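Local structure of probable enoyl-CoA hydratase/isomerase (Mycobacterium abscessus, 3SWX) at residues I22-P27 with E39-A44; I126-E131 with V194-A199; Q207-V212 with S244-L249. The protein probably acts on acyl-CoA thioesters as an enoyl-CoA hydratase or isomerase. All coordinates share one frame; numbering follows the deposited sequence.

The three contacts follow one another along the chain. Interactions 1 and 2 both reach the six-stranded sheet of the crotonase-like core: interaction 1 lays helix 35-50 on strand 19-24, and interaction 2 lays helix 193-205 on strand 126-130. Their centres are 18 Å apart, with about 7 Å between nearest atoms. Interaction 3 belongs to the helical C-terminal part, its centre 26 Å from that of interaction 2 and 31 Å from that of interaction 1. The chain passes almost directly from helix 193-205 into helix 209-225, which joins interactions 2 and 3. Interaction 3 borders a neighbouring subunit widely, whereas interaction 2 reaches it through I126 on R165 of that subunit.

Interaction 1: I22-P27 with E39-A44; sequences IGLNRP and EELALA
The branches of I22 and L41 are brought together by their first torsions. In L41, CG stands anti to the backbone N (chi1 -174°), which sends the isobutyl group out from the helix towards the strand. In I22, chi1 of -57° sets CG2 opposite the backbone N and CG1 beside it, giving the side chain two separate points of touch. Its CG2 lies 4.2 Å from L41 CD1, while the extended arm through CG1 carries CD1 to within 4.3 Å of A44 CB, one helical turn further on. L41 also touches at two points: its other methyl, CD2, meets L24 CD2 at 4.1 Å. The leucine of the helix therefore spans two residues of the strand, I22 and L24, whose side chains leave the same side of the sheet, and it crosses both obliquely.

The contact is wholly apolar and buried. Strand 22-24 and helix 39-44 run nearly antiparallel, at 171°, with axes 10.7 Å apart, a spacing that lets the aliphatic ends meet without bringing the backbones together. Around them, L59 of strand 56-61 touches I22 and L24, L11 of strand 11-16 packs on L24 and A44, and F33 and P93 close on L41. A44, with only a methyl to place, touches both I22 and, through L11 and I13, the outer strand 11-16.

The helix is the crossover of a beta-alpha-beta unit, strand 19-24, helix 35-50 and strand 56-61, its two strands lying side by side and parallel, as belongs to the core of the crotonase-like fold.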
ATOM      1  N   ILE B  22     -19.866 -20.123   6.093  1.00 20.61           N
ATOM      2  CA  ILE B  22     -19.512 -21.215   5.205  1.00 20.45           C
ATOM      3  C   ILE B  22     -18.257 -21.850   5.717  1.00 20.35           C
ATOM      4  O   ILE B  22     -17.237 -21.159   5.908  1.00 19.10           O
ATOM      5  CB  ILE B  22     -19.204 -20.718   3.778  1.00 20.95           C
ATOM      6  CG1 ILE B  22     -20.401 -19.948   3.195  1.00 21.83           C
ATOM      7  CG2 ILE B  22     -18.768 -21.897   2.868  1.00 18.67           C
ATOM      8  CD1 ILE B  22     -20.019 -19.070   1.964  1.00 22.89           C
ATOM      9  N   GLY B  23     -18.322 -23.164   5.937  1.00 20.04           N
ATOM     10  CA  GLY B  23     -17.175 -23.920   6.416  1.00 20.26           C
ATOM     11  C   GLY B  23     -16.668 -24.880   5.351  1.00 20.51           C
ATOM     12  O   GLY B  23     -17.431 -25.706   4.847  1.00 20.00           O
ATOM     13  N   LEU B  24     -15.400 -24.740   4.968  1.00 20.14           N
ATOM     14  CA  LEU B  24     -14.774 -25.754   4.135  1.00 20.72           C
ATOM     15  C   LEU B  24     -14.848 -27.044   4.930  1.00 22.03           C
ATOM     16  O   LEU B  24     -14.473 -27.091   6.108  1.00 22.36           O
ATOM     17  CB  LEU B  24     -13.324 -25.406   3.785  1.00 20.29           C
ATOM     18  CG  LEU B  24     -13.037 -24.036   3.132  1.00 18.85           C
ATOM     19  CD1 LEU B  24     -11.532 -23.897   2.878  1.00 18.28           C
ATOM     20  CD2 LEU B  24     -13.861 -23.819   1.834  1.00 16.13           C
ATOM     21  N   ASN B  25     -15.347 -28.100   4.313  1.00 23.30           N
ATOM     22  CA  ASN B  25     -15.643 -29.302   5.089  1.00 24.90           C
ATOM     23  C   ASN B  25     -15.129 -30.593   4.448  1.00 26.41           C
ATOM     24  O   ASN B  25     -15.901 -31.513   4.208  1.00 28.06           O
ATOM     25  CB  ASN B  25     -17.161 -29.369   5.392  1.00 25.05           C
ATOM     26  CG  ASN B  25     -17.495 -30.418   6.446  1.00 26.04           C
ATOM     27  OD1 ASN B  25     -16.649 -30.757   7.269  1.00 28.06           O
ATOM     28  ND2 ASN B  25     -18.707 -30.945   6.409  1.00 24.78           N
ATOM     29  N   ARG B  26     -13.820 -30.667   4.192  1.00 27.29           N
ATOM     30  CA  ARG B  26     -13.159 -31.935   3.815  1.00 28.50           C
ATOM     31  C   ARG B  26     -12.009 -32.184   4.785  1.00 29.27           C
ATOM     32  O   ARG B  26     -10.843 -32.328   4.382  1.00 29.15           O
ATOM     33  CB  ARG B  26     -12.650 -31.903   2.371  1.00 28.80           C
ATOM     34  CG  ARG B  26     -13.731 -31.551   1.341  1.00 29.35           C
ATOM     35  CD  ARG B  26     -13.195 -31.587  -0.081  1.00 30.32           C
ATOM     36  NE  ARG B  26     -12.782 -32.941  -0.454  1.00 31.67           N
ATOM     37  CZ  ARG B  26     -11.600 -33.291  -0.970  1.00 32.22           C
ATOM     38  NH1 ARG B  26     -10.645 -32.394  -1.215  1.00 31.40           N
ATOM     39  NH2 ARG B  26     -11.370 -34.572  -1.250  1.00 31.25           N
ATOM     40  N   PRO B  27     -12.335 -32.235   6.084  1.00 29.99           N
ATOM     41  CA  PRO B  27     -11.304 -32.212   7.118  1.00 30.56           C
ATOM     42  C   PRO B  27     -10.315 -33.386   7.040  1.00 30.77           C
ATOM     43  O   PRO B  27      -9.142 -33.180   7.276  1.00 31.18           O
ATOM     44  CB  PRO B  27     -12.119 -32.239   8.422  1.00 30.87           C
ATOM     45  CG  PRO B  27     -13.442 -32.839   8.029  1.00 31.70           C
ATOM     46  CD  PRO B  27     -13.686 -32.290   6.666  1.00 30.49           C
ATOM     47  N   GLU B  39     -16.128 -26.020  -7.051  1.00 22.87           N
ATOM     48  CA  GLU B  39     -17.408 -25.705  -7.697  1.00 23.82           C
ATOM     49  C   GLU B  39     -18.497 -25.350  -6.685  1.00 23.65           C
ATOM     50  O   GLU B  39     -19.274 -24.421  -6.906  1.00 24.60           O
ATOM     51  CB  GLU B  39     -17.848 -26.856  -8.633  1.00 24.99           C
ATOM     52  CG  GLU B  39     -16.818 -27.098  -9.759  1.00 27.23           C
ATOM     53  CD  GLU B  39     -17.309 -27.989 -10.887  1.00 32.97           C
ATOM     54  OE1 GLU B  39     -18.173 -28.857 -10.651  1.00 36.29           O
ATOM     55  OE2 GLU B  39     -16.806 -27.823 -12.022  1.00 36.21           O
ATOM     56  N   GLU B  40     -18.536 -26.055  -5.561  1.00 23.58           N
ATOM     57  CA  GLU B  40     -19.513 -25.757  -4.526  1.00 23.28           C
ATOM     58  C   GLU B  40     -19.284 -24.374  -3.901  1.00 22.44           C
ATOM     59  O   GLU B  40     -20.243 -23.597  -3.736  1.00 22.53           O
ATOM     60  CB  GLU B  40     -19.535 -26.858  -3.460  1.00 23.75           C
ATOM     61  CG  GLU B  40     -20.162 -28.160  -3.990  1.00 25.22           C
ATOM     62  CD  GLU B  40     -20.528 -29.143  -2.902  1.00 25.04           C
ATOM     63  OE1 GLU B  40     -19.886 -29.149  -1.822  1.00 25.60           O
ATOM     64  OE2 GLU B  40     -21.462 -29.928  -3.144  1.00 27.41           O
ATOM     65  N   LEU B  41     -18.032 -24.051  -3.578  1.00 21.07           N
ATOM     66  CA  LEU B  41     -17.715 -22.723  -3.018  1.00 19.88           C
ATOM     67  C   LEU B  41     -18.099 -21.603  -3.983  1.00 19.41           C
ATOM     68  O   LEU B  41     -18.656 -20.571  -3.578  1.00 19.46           O
ATOM     69  CB  LEU B  41     -16.240 -22.615  -2.608  1.00 19.11           C
ATOM     70  CG  LEU B  41     -15.833 -21.326  -1.871  1.00 18.18           C
ATOM     71  CD1 LEU B  41     -16.748 -21.101  -0.670  1.00 17.07           C
ATOM     72  CD2 LEU B  41     -14.341 -21.310  -1.435  1.00 14.30           C
ATOM     73  N   ALA B  42     -17.817 -21.809  -5.260  1.00 19.53           N
ATOM     74  CA  ALA B  42     -18.285 -20.893  -6.314  1.00 19.72           C
ATOM     75  C   ALA B  42     -19.799 -20.697  -6.281  1.00 20.52           C
ATOM     76  O   ALA B  42     -20.286 -19.561  -6.327  1.00 19.86           O
ATOM     77  CB  ALA B  42     -17.819 -21.378  -7.707  1.00 19.99           C
ATOM     78  N   LEU B  43     -20.544 -21.794  -6.170  1.00 22.27           N
ATOM     79  CA  LEU B  43     -22.009 -21.714  -6.104  1.00 23.26           C
ATOM     80  C   LEU B  43     -22.476 -20.992  -4.839  1.00 23.54           C
ATOM     81  O   LEU B  43     -23.319 -20.078  -4.909  1.00 23.94           O
ATOM     82  CB  LEU B  43     -22.646 -23.104  -6.180  1.00 24.43           C
ATOM     83  CG  LEU B  43     -22.543 -23.788  -7.552  1.00 26.87           C
ATOM     84  CD1 LEU B  43     -23.032 -25.257  -7.522  1.00 27.25           C
ATOM     85  CD2 LEU B  43     -23.329 -22.988  -8.604  1.00 28.85           C
ATOM     86  N   ALA B  44     -21.919 -21.381  -3.693  1.00 22.95           N
ATOM     87  CA  ALA B  44     -22.320 -20.813  -2.419  1.00 22.68           C
ATOM     88  C   ALA B  44     -22.143 -19.301  -2.424  1.00 22.31           C
ATOM     89  O   ALA B  44     -23.040 -18.558  -2.008  1.00 22.45           O
ATOM     90  CB  ALA B  44     -21.536 -21.452  -1.268  1.00 22.22           C
TER

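Interaction 2: I126-E131 with V194-A199; sequences IVIADE and VDTAIA
I128 meets T196 and A197 through aliphatic groups alone, with no ring or other flat group stacked between them. The carboxylate of D130 is set apart from this patch, with OD1 hydrogen-bonded to T132 OG1 and OD2 to the backbone N of G191. I128 does its work with two branches. CG1 reaches over A197, 4.1 Å from its CB and equally near its CA, so it rests on the helix backbone as much as on the methyl. CG2 stands opposite the backbone N and takes T196 instead, 4.1 Å from T196 CB, with the two side chains at about a right angle.

Here helix 193-205 of the crotonase-like fold packs on strand 126-130, next to the last strand, 186-188, of the main sheet; E186 and V188 of that strand also touch T196. The closest pair of CA atoms, I128 CA and A197 CA, is only 6.2 Å apart, a close approach consistent with the small alanine at this point. T196 turns its methyl carbon CG2 to I128 CG2, and its hydroxyl is occupied at home, OG1 bonding to the carbonyl O of E192 in the preceding turn. A108 of strand 105-109 touches A197, and I200, the next turn of the helix, extends the cover over I128.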
ATOM      1  N   ILE B 126     -11.899  -8.835   5.086  1.00 13.61           N
ATOM      2  CA  ILE B 126     -11.370  -8.814   6.462  1.00 12.93           C
ATOM      3  C   ILE B 126     -10.907 -10.212   6.810  1.00 13.02           C
ATOM      4  O   ILE B 126     -11.617 -11.203   6.542  1.00 12.81           O
ATOM      5  CB  ILE B 126     -12.426  -8.332   7.534  1.00 12.93           C
ATOM      6  CG1 ILE B 126     -12.944  -6.910   7.250  1.00 13.44           C
ATOM      7  CG2 ILE B 126     -11.811  -8.336   8.966  1.00 12.41           C
ATOM      8  CD1 ILE B 126     -14.271  -6.631   7.897  1.00 12.50           C
ATOM      9  N   VAL B 127      -9.712 -10.305   7.396  1.00 13.38           N
ATOM     10  CA  VAL B 127      -9.105 -11.599   7.685  1.00 13.07           C
ATOM     11  C   VAL B 127      -8.784 -11.649   9.167  1.00 14.07           C
ATOM     12  O   VAL B 127      -8.120 -10.745   9.705  1.00 13.87           O
ATOM     13  CB  VAL B 127      -7.823 -11.865   6.843  1.00 13.65           C
ATOM     14  CG1 VAL B 127      -7.159 -13.211   7.224  1.00 12.60           C
ATOM     15  CG2 VAL B 127      -8.130 -11.836   5.340  1.00 11.83           C
ATOM     16  N   ILE B 128      -9.266 -12.703   9.818  1.00 14.02           N
ATOM     17  CA  ILE B 128      -9.002 -12.938  11.222  1.00 14.60           C
ATOM     18  C   ILE B 128      -8.248 -14.248  11.339  1.00 15.12           C
ATOM     19  O   ILE B 128      -8.683 -15.265  10.771  1.00 14.16           O
ATOM     20  CB  ILE B 128     -10.302 -13.073  12.029  1.00 14.57           C
ATOM     21  CG1 ILE B 128     -11.218 -11.870  11.792  1.00 14.20           C
ATOM     22  CG2 ILE B 128      -9.973 -13.291  13.521  1.00 15.22           C
ATOM     23  CD1 ILE B 128     -10.642 -10.523  12.259  1.00 16.23           C
ATOM     24  N   ALA B 129      -7.149 -14.221  12.101  1.00 15.07           N
ATOM     25  CA  ALA B 129      -6.357 -15.415  12.384  1.00 15.97           C
ATOM     26  C   ALA B 129      -6.374 -15.787  13.872  1.00 16.57           C
ATOM     27  O   ALA B 129      -6.367 -14.902  14.739  1.00 17.41           O
ATOM     28  CB  ALA B 129      -4.913 -15.192  11.908  1.00 15.44           C
ATOM     29  N   ASP B 130      -6.408 -17.087  14.193  1.00 17.32           N
ATOM     30  CA  ASP B 130      -6.078 -17.487  15.548  1.00 18.54           C
ATOM     31  C   ASP B 130      -4.548 -17.566  15.651  1.00 19.51           C
ATOM     32  O   ASP B 130      -3.848 -17.561  14.634  1.00 17.97           O
ATOM     33  CB  ASP B 130      -6.855 -18.750  16.044  1.00 19.45           C
ATOM     34  CG  ASP B 130      -6.163 -20.077  15.737  1.00 19.70           C
ATOM     35  OD1 ASP B 130      -5.205 -20.129  14.933  1.00 20.10           O
ATOM     36  OD2 ASP B 130      -6.608 -21.091  16.319  1.00 19.69           O
ATOM     37  N   GLU B 131      -4.039 -17.629  16.882  1.00 20.70           N
ATOM     38  CA  GLU B 131      -2.587 -17.576  17.122  1.00 21.59           C
ATOM     39  C   GLU B 131      -1.767 -18.707  16.475  1.00 21.11           C
ATOM     40  O   GLU B 131      -0.542 -18.586  16.337  1.00 22.19           O
ATOM     41  CB  GLU B 131      -2.293 -17.457  18.627  1.00 22.52           C
ATOM     42  CG  GLU B 131      -2.952 -18.517  19.496  1.00 27.12           C
ATOM     43  CD  GLU B 131      -2.831 -18.229  20.998  1.00 31.40           C
ATOM     44  OE1 GLU B 131      -1.828 -17.585  21.403  1.00 33.54           O
ATOM     45  OE2 GLU B 131      -3.740 -18.660  21.760  1.00 33.54           O
ATOM     46  N   VAL B 194     -13.235 -17.985  14.170  1.00 18.77           N
ATOM     47  CA  VAL B 194     -14.572 -18.005  13.547  1.00 19.29           C
ATOM     48  C   VAL B 194     -15.554 -17.112  14.328  1.00 19.12           C
ATOM     49  O   VAL B 194     -16.202 -16.255  13.747  1.00 19.34           O
ATOM     50  CB  VAL B 194     -15.159 -19.422  13.425  1.00 20.27           C
ATOM     51  CG1 VAL B 194     -16.397 -19.386  12.509  1.00 21.80           C
ATOM     52  CG2 VAL B 194     -14.112 -20.426  12.899  1.00 19.95           C
ATOM     53  N   ASP B 195     -15.623 -17.262  15.644  1.00 19.80           N
ATOM     54  CA  ASP B 195     -16.498 -16.379  16.445  1.00 20.24           C
ATOM     55  C   ASP B 195     -16.116 -14.894  16.372  1.00 19.15           C
ATOM     56  O   ASP B 195     -17.000 -14.051  16.405  1.00 19.30           O
ATOM     57  CB  ASP B 195     -16.553 -16.811  17.910  1.00 21.48           C
ATOM     58  CG  ASP B 195     -17.230 -18.167  18.095  1.00 24.94           C
ATOM     59  OD1 ASP B 195     -18.076 -18.559  17.258  1.00 28.22           O
ATOM     60  OD2 ASP B 195     -16.896 -18.834  19.075  1.00 30.02           O
ATOM     61  N   THR B 196     -14.825 -14.572  16.273  1.00 17.96           N
ATOM     62  CA  THR B 196     -14.420 -13.178  16.152  1.00 17.61           C
ATOM     63  C   THR B 196     -14.875 -12.652  14.801  1.00 17.22           C
ATOM     64  O   THR B 196     -15.427 -11.544  14.728  1.00 17.25           O
ATOM     65  CB  THR B 196     -12.899 -12.976  16.374  1.00 17.78           C
ATOM     66  OG1 THR B 196     -12.557 -13.431  17.687  1.00 17.65           O
ATOM     67  CG2 THR B 196     -12.487 -11.496  16.242  1.00 15.35           C
ATOM     68  N   ALA B 197     -14.709 -13.457  13.753  1.00 16.88           N
ATOM     69  CA  ALA B 197     -15.133 -13.045  12.415  1.00 17.34           C
ATOM     70  C   ALA B 197     -16.661 -12.844  12.316  1.00 17.60           C
ATOM     71  O   ALA B 197     -17.112 -11.892  11.691  1.00 18.17           O
ATOM     72  CB  ALA B 197     -14.642 -14.051  11.352  1.00 16.83           C
ATOM     73  N   ILE B 198     -17.448 -13.710  12.956  1.00 18.10           N
ATOM     74  CA  ILE B 198     -18.923 -13.569  12.955  1.00 17.67           C
ATOM     75  C   ILE B 198     -19.332 -12.325  13.751  1.00 18.26           C
ATOM     76  O   ILE B 198     -20.233 -11.597  13.346  1.00 17.83           O
ATOM     77  CB  ILE B 198     -19.627 -14.822  13.517  1.00 18.50           C
ATOM     78  CG1 ILE B 198     -19.449 -16.022  12.587  1.00 17.48           C
ATOM     79  CG2 ILE B 198     -21.152 -14.588  13.771  1.00 17.02           C
ATOM     80  CD1 ILE B 198     -19.690 -17.373  13.288  1.00 18.82           C
ATOM     81  N   ALA B 199     -18.676 -12.050  14.880  1.00 18.34           N
ATOM     82  CA  ALA B 199     -19.040 -10.844  15.630  1.00 18.08           C
ATOM     83  C   ALA B 199     -18.852  -9.606  14.723  1.00 17.90           C
ATOM     84  O   ALA B 199     -19.718  -8.711  14.681  1.00 17.61           O
ATOM     85  CB  ALA B 199     -18.236 -10.719  16.950  1.00 18.30           C
TER

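Interaction 3: Q207-V212 with S244-L249; sequences QAPLGV and SEDATL
This is a water-bridged contact between two helix starts in the helical C-terminal part of the crotonase-like fold: A208 is the N-cap of helix 209-225 and S244 that of helix 245-255. D246 carries most of it. Its CB lies 4.3 Å from A208 CB, and the P209 and D246 side chains cross at about a right angle, OD2 lying 3.8 Å from P209 CD. One water joins the two sides, accepting from L210 N at 2.8 Å and donating to D246 OD2 at the same length of 2.8 Å. That gives a first-turn N-H of helix 209-225 a partner, and the helix start would probably favour the charged carboxylate.

The buried carboxylate is gripped further by the chain end: OD2 also bonds to G264 N and OD1 to V263 N. R265 OXT lies close to OD2, a like charge that may work the other way, raising the acid's affinity for a proton. Q207 OE1 bonds to N141 ND2 of a neighbouring subunit, placing the contact by the interface.

S244 OG accepts from A247 N at 3.2 Å, with an angle of 151° at the hydrogen, and also bonds to L241 O; its CB is left to meet L210 CD1 at 4.1 Å.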
ATOM      1  N   GLN B 207     -25.096  -2.156  10.030  1.00 20.30           N
ATOM      2  CA  GLN B 207     -24.935  -0.923   9.264  1.00 19.69           C
ATOM      3  C   GLN B 207     -25.825  -0.942   8.019  1.00 19.95           C
ATOM      4  O   GLN B 207     -26.421  -1.971   7.672  1.00 19.76           O
ATOM      5  CB  GLN B 207     -23.471  -0.721   8.882  1.00 19.58           C
ATOM      6  CG  GLN B 207     -22.506  -1.059  10.028  1.00 18.35           C
ATOM      7  CD  GLN B 207     -22.843  -0.333  11.318  1.00 19.14           C
ATOM      8  OE1 GLN B 207     -23.109   0.872  11.313  1.00 20.34           O
ATOM      9  NE2 GLN B 207     -22.817  -1.056  12.427  1.00 15.65           N
ATOM     10  N   ALA B 208     -25.924   0.202   7.355  1.00 19.75           N
ATOM     11  CA  ALA B 208     -26.830   0.332   6.212  1.00 19.79           C
ATOM     12  C   ALA B 208     -26.260  -0.411   5.016  1.00 19.00           C
ATOM     13  O   ALA B 208     -25.224   0.004   4.509  1.00 18.27           O
ATOM     14  CB  ALA B 208     -27.028   1.799   5.870  1.00 20.20           C
ATOM     15  N   PRO B 209     -26.929  -1.510   4.560  1.00 18.86           N
ATOM     16  CA  PRO B 209     -26.406  -2.338   3.484  1.00 18.39           C
ATOM     17  C   PRO B 209     -26.019  -1.604   2.187  1.00 18.59           C
ATOM     18  O   PRO B 209     -24.989  -1.944   1.605  1.00 18.44           O
ATOM     19  CB  PRO B 209     -27.546  -3.327   3.187  1.00 18.99           C
ATOM     20  CG  PRO B 209     -28.317  -3.419   4.452  1.00 19.22           C
ATOM     21  CD  PRO B 209     -28.205  -2.048   5.078  1.00 19.36           C
ATOM     22  N   LEU B 210     -26.815  -0.635   1.734  1.00 18.47           N
ATOM     23  CA  LEU B 210     -26.497   0.063   0.478  1.00 18.82           C
ATOM     24  C   LEU B 210     -25.244   0.935   0.650  1.00 17.79           C
ATOM     25  O   LEU B 210     -24.519   1.186  -0.297  1.00 17.74           O
ATOM     26  CB  LEU B 210     -27.678   0.933   0.006  1.00 19.31           C
ATOM     27  CG  LEU B 210     -29.018   0.259  -0.281  1.00 20.82           C
ATOM     28  CD1 LEU B 210     -30.017   1.323  -0.748  1.00 21.86           C
ATOM     29  CD2 LEU B 210     -28.906  -0.880  -1.296  1.00 18.01           C
ATOM     30  N   GLY B 211     -25.011   1.400   1.868  1.00 17.91           N
ATOM     31  CA  GLY B 211     -23.794   2.158   2.198  1.00 17.72           C
ATOM     32  C   GLY B 211     -22.582   1.246   2.225  1.00 17.03           C
ATOM     33  O   GLY B 211     -21.518   1.611   1.751  1.00 16.41           O
ATOM     34  N   VAL B 212     -22.755   0.055   2.801  1.00 17.49           N
ATOM     35  CA  VAL B 212     -21.709  -0.970   2.814  1.00 16.48           C
ATOM     36  C   VAL B 212     -21.367  -1.315   1.356  1.00 16.82           C
ATOM     37  O   VAL B 212     -20.205  -1.341   0.957  1.00 16.03           O
ATOM     38  CB  VAL B 212     -22.163  -2.221   3.655  1.00 17.11           C
ATOM     39  CG1 VAL B 212     -21.195  -3.406   3.505  1.00 16.13           C
ATOM     40  CG2 VAL B 212     -22.345  -1.845   5.149  1.00 14.39           C
ATOM     41  N   SER B 244     -32.502   7.008  -0.188  1.00 29.16           N
ATOM     42  CA  SER B 244     -32.944   5.724   0.330  1.00 28.77           C
ATOM     43  C   SER B 244     -33.680   5.879   1.669  1.00 28.54           C
ATOM     44  O   SER B 244     -33.473   6.849   2.413  1.00 27.89           O
ATOM     45  CB  SER B 244     -31.744   4.779   0.488  1.00 27.59           C
ATOM     46  OG  SER B 244     -30.962   5.155   1.602  1.00 27.47           O
ATOM     47  N   GLU B 245     -34.537   4.911   1.972  1.00 28.59           N
ATOM     48  CA  GLU B 245     -35.184   4.854   3.288  1.00 29.10           C
ATOM     49  C   GLU B 245     -34.173   4.852   4.430  1.00 27.54           C
ATOM     50  O   GLU B 245     -34.386   5.481   5.483  1.00 27.13           O
ATOM     51  CB  GLU B 245     -35.994   3.577   3.428  1.00 29.71           C
ATOM     52  CG  GLU B 245     -37.238   3.543   2.624  1.00 33.37           C
ATOM     53  CD  GLU B 245     -38.153   2.463   3.111  1.00 35.86           C
ATOM     54  OE1 GLU B 245     -38.557   1.644   2.271  1.00 38.90           O
ATOM     55  OE2 GLU B 245     -38.425   2.421   4.338  1.00 38.52           O
ATOM     56  N   ASP B 246     -33.094   4.109   4.227  1.00 26.09           N
ATOM     57  CA  ASP B 246     -32.082   3.945   5.264  1.00 25.25           C
ATOM     58  C   ASP B 246     -31.356   5.253   5.624  1.00 25.75           C
ATOM     59  O   ASP B 246     -30.975   5.439   6.796  1.00 25.58           O
ATOM     60  CB  ASP B 246     -31.087   2.832   4.870  1.00 24.62           C
ATOM     61  CG  ASP B 246     -31.668   1.430   5.075  1.00 23.39           C
ATOM     62  OD1 ASP B 246     -32.722   1.308   5.736  1.00 21.25           O
ATOM     63  OD2 ASP B 246     -31.067   0.453   4.597  1.00 20.19           O
ATOM     64  N   ALA B 247     -31.159   6.157   4.655  1.00 25.31           N
ATOM     65  CA  ALA B 247     -30.533   7.458   4.979  1.00 25.53           C
ATOM     66  C   ALA B 247     -31.412   8.288   5.942  1.00 25.84           C
ATOM     67  O   ALA B 247     -30.919   8.859   6.920  1.00 25.25           O
ATOM     68  CB  ALA B 247     -30.211   8.234   3.725  1.00 25.42           C
ATOM     69  N   THR B 248     -32.716   8.335   5.689  1.00 27.05           N
ATOM     70  CA  THR B 248     -33.626   9.040   6.604  1.00 27.88           C
ATOM     71  C   THR B 248     -33.655   8.331   7.973  1.00 27.33           C
ATOM     72  O   THR B 248     -33.570   8.985   9.025  1.00 27.07           O
ATOM     73  CB  THR B 248     -35.060   9.254   6.001  1.00 29.22           C
ATOM     74  OG1 THR B 248     -35.709   7.992   5.792  1.00 33.44           O
ATOM     75  CG2 THR B 248     -34.984   9.982   4.683  1.00 27.07           C
ATOM     76  N   LEU B 249     -33.712   7.003   7.971  1.00 26.58           N
ATOM     77  CA  LEU B 249     -33.602   6.262   9.237  1.00 26.70           C
ATOM     78  C   LEU B 249     -32.293   6.571   9.986  1.00 26.19           C
ATOM     79  O   LEU B 249     -32.291   6.848  11.192  1.00 25.40           O
ATOM     80  CB  LEU B 249     -33.738   4.750   9.000  1.00 26.45           C
ATOM     81  CG  LEU B 249     -35.146   4.216   8.696  1.00 27.50           C
ATOM     82  CD1 LEU B 249     -35.110   2.741   8.242  1.00 26.07           C
ATOM     83  CD2 LEU B 249     -36.074   4.394   9.918  1.00 26.73           C
TER
HETATM   84  O   HOH W   1     -28.739   0.896   3.104  1.00 13.67           O